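Adhesion G-protein coupled receptor G6 (Danio rerio, PDB 6V55) is an adhesion G-protein-coupled receptor linked to myelination, whose calcium-binding extracellular region probably mediates cell adhesion and tunes receptor signalling. Local coordinates at residues Y345-R359 / N434-E447. Sequence-based numbering, arbitrary orientation.
Sequences YRSTLVVTDEQTPDR and NGLTLDSVTVNLME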
loop_
_atom_site.group_PDB
_atom_site.type_symbol
_atom_site.label_atom_id
_atom_site.label_comp_id
_atom_site.label_asym_id
_atom_site.label_seq_id
_atom_site.Cartn_x
_atom_site.Cartn_y
_atom_site.Cartn_z
ATOM N N TYR A 345 26.001 -1.930 -11.318
ATOM C CA TYR A 345 25.686 -1.676 -12.718
ATOM C C TYR A 345 26.383 -2.715 -13.586
ATOM O O TYR A 345 27.518 -3.099 -13.295
ATOM C CB TYR A 345 26.161 -0.294 -13.146
ATOM C CG TYR A 345 25.525 0.879 -12.430
ATOM C CD1 TYR A 345 24.395 1.507 -12.958
ATOM C CD2 TYR A 345 26.074 1.383 -11.250
ATOM C CE1 TYR A 345 23.823 2.593 -12.329
ATOM C CE2 TYR A 345 25.501 2.470 -10.602
ATOM C CZ TYR A 345 24.372 3.072 -11.147
ATOM O OH TYR A 345 23.789 4.168 -10.522
ATOM N N ARG A 346 25.729 -3.160 -14.660
ATOM C CA ARG A 346 26.343 -4.061 -15.634
ATOM C C ARG A 346 26.564 -3.307 -16.938
ATOM O O ARG A 346 25.636 -2.655 -17.426
ATOM C CB ARG A 346 25.443 -5.272 -15.865
ATOM C CG ARG A 346 25.935 -6.281 -16.888
ATOM C CD ARG A 346 24.841 -7.334 -17.205
ATOM N NE ARG A 346 23.682 -6.654 -17.772
ATOM C CZ ARG A 346 22.459 -6.631 -17.235
ATOM N NH1 ARG A 346 22.193 -7.293 -16.107
ATOM N NH2 ARG A 346 21.492 -5.940 -17.842
ATOM N N SER A 347 27.781 -3.380 -17.508
ATOM C CA SER A 347 28.062 -2.651 -18.744
ATOM C C SER A 347 28.584 -3.566 -19.841
ATOM O O SER A 347 29.199 -4.608 -19.580
ATOM C CB SER A 347 29.083 -1.511 -18.567
ATOM O OG SER A 347 30.222 -1.949 -17.855
ATOM N N THR A 348 28.334 -3.154 -21.085
ATOM C CA THR A 348 28.825 -3.846 -22.273
ATOM C C THR A 348 29.720 -2.880 -23.033
ATOM O O THR A 348 29.249 -1.851 -23.534
ATOM C CB THR A 348 27.681 -4.343 -23.150
ATOM O OG1 THR A 348 27.008 -5.400 -22.458
ATOM C CG2 THR A 348 28.200 -4.878 -24.491
ATOM N N LEU A 349 31.003 -3.215 -23.106
ATOM C CA LEU A 349 32.013 -2.381 -23.727
ATOM C C LEU A 349 32.419 -3.003 -25.050
ATOM O O LEU A 349 32.722 -4.194 -25.102
ATOM C CB LEU A 349 33.229 -2.240 -22.814
ATOM C CG LEU A 349 32.963 -1.600 -21.455
ATOM C CD1 LEU A 349 33.890 -2.167 -20.388
ATOM C CD2 LEU A 349 33.137 -0.126 -21.569
ATOM N N VAL A 350 32.419 -2.196 -26.109
ATOM C CA VAL A 350 32.916 -2.589 -27.424
ATOM C C VAL A 350 34.179 -1.775 -27.679
ATOM O O VAL A 350 34.122 -0.547 -27.784
ATOM C CB VAL A 350 31.872 -2.354 -28.518
ATOM C CG1 VAL A 350 32.487 -2.598 -29.871
ATOM C CG2 VAL A 350 30.676 -3.254 -28.285
ATOM N N VAL A 351 35.329 -2.443 -27.730
ATOM C CA VAL A 351 36.610 -1.763 -27.861
ATOM C C VAL A 351 37.300 -2.241 -29.139
ATOM O O VAL A 351 36.997 -3.314 -29.666
ATOM C CB VAL A 351 37.514 -1.975 -26.618
ATOM C CG1 VAL A 351 36.794 -1.570 -25.336
ATOM C CG2 VAL A 351 37.978 -3.401 -26.511
ATOM N N THR A 352 38.216 -1.418 -29.662
ATOM C CA THR A 352 39.053 -1.812 -30.802
ATOM C C THR A 352 40.522 -1.797 -30.392
ATOM O O THR A 352 41.061 -0.748 -30.041
ATOM C CB THR A 352 38.839 -0.914 -32.026
ATOM O OG1 THR A 352 37.549 -1.170 -32.566
ATOM C CG2 THR A 352 39.831 -1.230 -33.098
ATOM N N ASP A 353 41.158 -2.960 -30.440
ATOM C CA ASP A 353 42.558 -3.122 -30.092
ATOM C C ASP A 353 43.345 -3.176 -31.387
ATOM O O ASP A 353 43.104 -4.059 -32.213
ATOM C CB ASP A 353 42.764 -4.413 -29.294
ATOM C CG ASP A 353 44.052 -4.412 -28.474
ATOM O OD1 ASP A 353 44.103 -5.126 -27.453
ATOM O OD2 ASP A 353 45.022 -3.712 -28.836
ATOM N N GLU A 354 44.299 -2.264 -31.552
ATOM C CA GLU A 354 45.169 -2.335 -32.721
ATOM C C GLU A 354 46.481 -3.041 -32.434
ATOM O O GLU A 354 47.236 -3.323 -33.373
ATOM C CB GLU A 354 45.430 -0.943 -33.267
ATOM C CG GLU A 354 44.366 -0.532 -34.248
ATOM C CD GLU A 354 44.420 0.936 -34.568
ATOM O OE1 GLU A 354 44.422 1.274 -35.780
ATOM O OE2 GLU A 354 44.451 1.744 -33.605
ATOM N N GLN A 355 46.737 -3.367 -31.164
ATOM C CA GLN A 355 47.920 -4.097 -30.733
ATOM C C GLN A 355 47.504 -5.375 -30.018
ATOM O O GLN A 355 47.846 -5.572 -28.841
ATOM C CB GLN A 355 48.764 -3.211 -29.819
ATOM C CG GLN A 355 49.302 -1.982 -30.515
ATOM C CD GLN A 355 49.643 -0.891 -29.539
ATOM O OE1 GLN A 355 49.866 -1.162 -28.355
ATOM N NE2 GLN A 355 49.674 0.359 -30.020
ATOM N N THR A 356 46.719 -6.211 -30.710
ATOM C CA THR A 356 46.212 -7.456 -30.122
ATOM C C THR A 356 47.262 -8.487 -29.695
ATOM O O THR A 356 47.103 -9.028 -28.579
ATOM C CB THR A 356 45.166 -8.081 -31.059
ATOM O OG1 THR A 356 44.279 -7.074 -31.585
ATOM C CG2 THR A 356 44.364 -9.135 -30.355
ATOM N N PRO A 357 48.353 -8.780 -30.448
ATOM C CA PRO A 357 49.320 -9.764 -29.945
ATOM C C PRO A 357 50.239 -9.305 -28.829
ATOM O O PRO A 357 50.985 -10.133 -28.281
ATOM C CB PRO A 357 50.128 -10.074 -31.188
ATOM C CG PRO A 357 50.110 -8.882 -31.925
ATOM C CD PRO A 357 48.717 -8.504 -31.870
ATOM N N ASP A 358 50.215 -8.038 -28.471
ATOM C CA ASP A 358 51.200 -7.529 -27.525
ATOM C C ASP A 358 50.657 -7.701 -26.107
ATOM O O ASP A 358 51.105 -8.575 -25.367
ATOM C CB ASP A 358 51.546 -6.088 -27.897
ATOM C CG ASP A 358 51.978 -5.968 -29.374
ATOM O OD1 ASP A 358 52.976 -6.623 -29.757
ATOM O OD2 ASP A 358 51.320 -5.257 -30.169
ATOM N N ARG A 359 49.627 -6.930 -25.771
ATOM C CA ARG A 359 49.136 -6.777 -24.412
ATOM C C ARG A 359 47.917 -7.650 -24.148
ATOM O O ARG A 359 47.389 -8.331 -25.034
ATOM C CB ARG A 359 48.774 -5.315 -24.156
ATOM C CG ARG A 359 47.542 -4.878 -24.928
ATOM C CD ARG A 359 47.566 -3.392 -25.147
ATOM N NE ARG A 359 46.610 -2.980 -26.162
ATOM C CZ ARG A 359 46.534 -1.745 -26.644
ATOM N NH1 ARG A 359 47.365 -0.800 -26.209
ATOM N NH2 ARG A 359 45.631 -1.439 -27.570
ATOM N N ASN A 434 47.048 3.204 -25.859
ATOM C CA ASN A 434 47.477 3.422 -27.234
ATOM C C ASN A 434 46.937 2.284 -28.092
ATOM O O ASN A 434 47.081 1.109 -27.734
ATOM C CB ASN A 434 48.999 3.496 -27.321
ATOM C CG ASN A 434 49.478 3.975 -28.680
ATOM O OD1 ASN A 434 50.549 3.575 -29.156
ATOM N ND2 ASN A 434 48.692 4.855 -29.309
ATOM N N GLY A 435 46.250 2.627 -29.182
ATOM C CA GLY A 435 45.662 1.617 -30.045
ATOM C C GLY A 435 44.435 0.940 -29.488
ATOM O O GLY A 435 43.978 -0.048 -30.059
ATOM N N LEU A 436 43.893 1.445 -28.385
ATOM C CA LEU A 436 42.722 0.908 -27.708
ATOM C C LEU A 436 41.680 2.014 -27.673
ATOM O O LEU A 436 41.975 3.130 -27.251
ATOM C CB LEU A 436 43.086 0.447 -26.295
ATOM C CG LEU A 436 42.381 -0.741 -25.647
ATOM C CD1 LEU A 436 41.914 -1.782 -26.669
ATOM C CD2 LEU A 436 43.330 -1.373 -24.627
ATOM N N THR A 437 40.472 1.723 -28.132
ATOM C CA THR A 437 39.504 2.769 -28.431
ATOM C C THR A 437 38.110 2.266 -28.126
ATOM O O THR A 437 37.724 1.216 -28.636
ATOM C CB THR A 437 39.568 3.153 -29.905
ATOM O OG1 THR A 437 40.886 3.577 -30.215
ATOM C CG2 THR A 437 38.598 4.260 -30.234
ATOM N N LEU A 438 37.346 3.020 -27.337
ATOM C CA LEU A 438 35.956 2.659 -27.075
ATOM C C LEU A 438 35.091 2.989 -28.296
ATOM O O LEU A 438 35.059 4.140 -28.746
ATOM C CB LEU A 438 35.463 3.401 -25.833
ATOM C CG LEU A 438 34.023 3.226 -25.362
ATOM C CD1 LEU A 438 33.912 1.958 -24.576
ATOM C CD2 LEU A 438 33.636 4.396 -24.509
ATOM N N ASP A 439 34.399 1.980 -28.837
ATOM C CA ASP A 439 33.492 2.147 -29.975
ATOM C C ASP A 439 32.059 2.392 -29.547
ATOM O O ASP A 439 31.295 3.065 -30.256
ATOM C CB ASP A 439 33.498 0.902 -30.866
ATOM C CG ASP A 439 34.832 0.660 -31.505
ATOM O OD1 ASP A 439 35.510 1.661 -31.845
ATOM O OD2 ASP A 439 35.200 -0.527 -31.659
ATOM N N SER A 440 31.690 1.829 -28.403
ATOM C CA SER A 440 30.319 1.744 -27.942
ATOM C C SER A 440 30.370 1.362 -26.477
ATOM O O SER A 440 31.241 0.587 -26.065
ATOM C CB SER A 440 29.539 0.702 -28.748
ATOM O OG SER A 440 28.560 0.064 -27.950
ATOM N N VAL A 441 29.451 1.921 -25.692
ATOM C CA VAL A 441 29.220 1.439 -24.333
ATOM C C VAL A 441 27.739 1.600 -24.034
ATOM O O VAL A 441 27.124 2.598 -24.420
ATOM C CB VAL A 441 30.123 2.160 -23.302
ATOM C CG1 VAL A 441 30.024 3.683 -23.410
ATOM C CG2 VAL A 441 29.859 1.691 -21.874
ATOM N N THR A 442 27.135 0.563 -23.456
ATOM C CA THR A 442 25.837 0.666 -22.802
ATOM C C THR A 442 26.014 0.241 -21.349
ATOM O O THR A 442 26.747 -0.714 -21.073
ATOM C CB THR A 442 24.801 -0.221 -23.482
ATOM O OG1 THR A 442 25.203 -1.571 -23.298
ATOM C CG2 THR A 442 24.726 0.053 -24.993
ATOM N N VAL A 443 25.380 0.967 -20.423
ATOM C CA VAL A 443 25.408 0.665 -18.990
ATOM C C VAL A 443 23.970 0.505 -18.518
ATOM O O VAL A 443 23.121 1.354 -18.810
ATOM C CB VAL A 443 26.122 1.762 -18.174
ATOM C CG1 VAL A 443 26.092 1.458 -16.684
ATOM C CG2 VAL A 443 27.561 1.923 -18.622
ATOM N N ASN A 444 23.694 -0.592 -17.813
ATOM C CA ASN A 444 22.377 -0.881 -17.272
ATOM C C ASN A 444 22.467 -1.024 -15.763
ATOM O O ASN A 444 23.376 -1.681 -15.241
ATOM C CB ASN A 444 21.788 -2.152 -17.887
ATOM C CG ASN A 444 21.414 -1.959 -19.334
ATOM O OD1 ASN A 444 20.964 -0.878 -19.725
ATOM N ND2 ASN A 444 21.621 -2.984 -20.148
ATOM N N LEU A 445 21.539 -0.373 -15.074
ATOM C CA LEU A 445 21.401 -0.574 -13.644
ATOM C C LEU A 445 20.904 -1.986 -13.392
ATOM O O LEU A 445 20.011 -2.482 -14.095
ATOM C CB LEU A 445 20.442 0.456 -13.066
ATOM C CG LEU A 445 20.023 0.374 -11.606
ATOM C CD1 LEU A 445 21.206 0.657 -10.719
ATOM C CD2 LEU A 445 18.935 1.400 -11.388
ATOM N N MET A 446 21.543 -2.650 -12.427
ATOM C CA MET A 446 21.292 -4.062 -12.169
ATOM C C MET A 446 19.898 -4.260 -11.592
ATOM O O MET A 446 19.502 -3.570 -10.645
ATOM C CB MET A 446 22.340 -4.612 -11.215
ATOM C CG MET A 446 22.013 -5.946 -10.648
ATOM S SD MET A 446 23.085 -7.128 -11.368
ATOM C CE MET A 446 24.569 -6.785 -10.476
ATOM N N GLU A 447 19.161 -5.189 -12.201
ATOM C CA GLU A 447 17.742 -5.353 -11.959
ATOM C C GLU A 447 17.519 -5.946 -10.581
ATOM O O GLU A 447 18.282 -6.807 -10.130
ATOM C CB GLU A 447 17.138 -6.258 -13.034
ATOM C CG GLU A 447 17.268 -5.715 -14.483
ATOM C CD GLU A 447 18.608 -6.046 -15.193
ATOM O OE1 GLU A 447 19.128 -5.157 -15.899
ATOM O OE2 GLU A 447 19.146 -7.164 -15.024
HETATM O O HOH W 1 41.425 1.612 -32.292
#
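L349 and V441 lie side by side on the packed face of an antiparallel strand pair in the SEA domain, and L349 CD2 also reaches L438 CD1 at 3.7 Å. Y345, V351 and L436 extend this apolar row, which the helices 361-374 and 419-427 cover. At one end L445 CD1 rests off-centre against the Y345 ring, 4.1 Å from its centroid. The other face, with T348, T352, S440 and T442 and V350 as the apolar exception, is looser, mostly polar and partly open to solvent. Here D439 and S440 both oppose V350 in a classic beta bulge; D439 N bonds V350 O at 2.8 Å, while the S440 N bond to that oxygen is weak. The bulge brings the D439 carboxylate across T352, whose OG1 gives a 2.6 Å bond to the syn lone pair of OD2; R400 pairs with the same oxygen. At the opposite end of the pair, R359 inserts its guanidinium between L436 CD2 over one face and Q355 CB over the other, and its NH2 meets D353 OD2 at 2.7 Å. Back at the Y345 end, on the polar face, R346 leaves with CG anti to the backbone N (chi1 178°) and bends at chi3, so that NH1 meets E447 OE2 and NH2 meets E447 OE1, both at 3.2 Å, with the guanidinium and carboxylate planes 34° apart. A leucine at R346 would probably leave the E447 carboxylate without its charge partner and the Y492 carbonyl without the NH1 donor. Apolar packing thus holds the sheet to its helices, whereas salt bridges fasten both ends and a third, D439 to R400, holds the bulge.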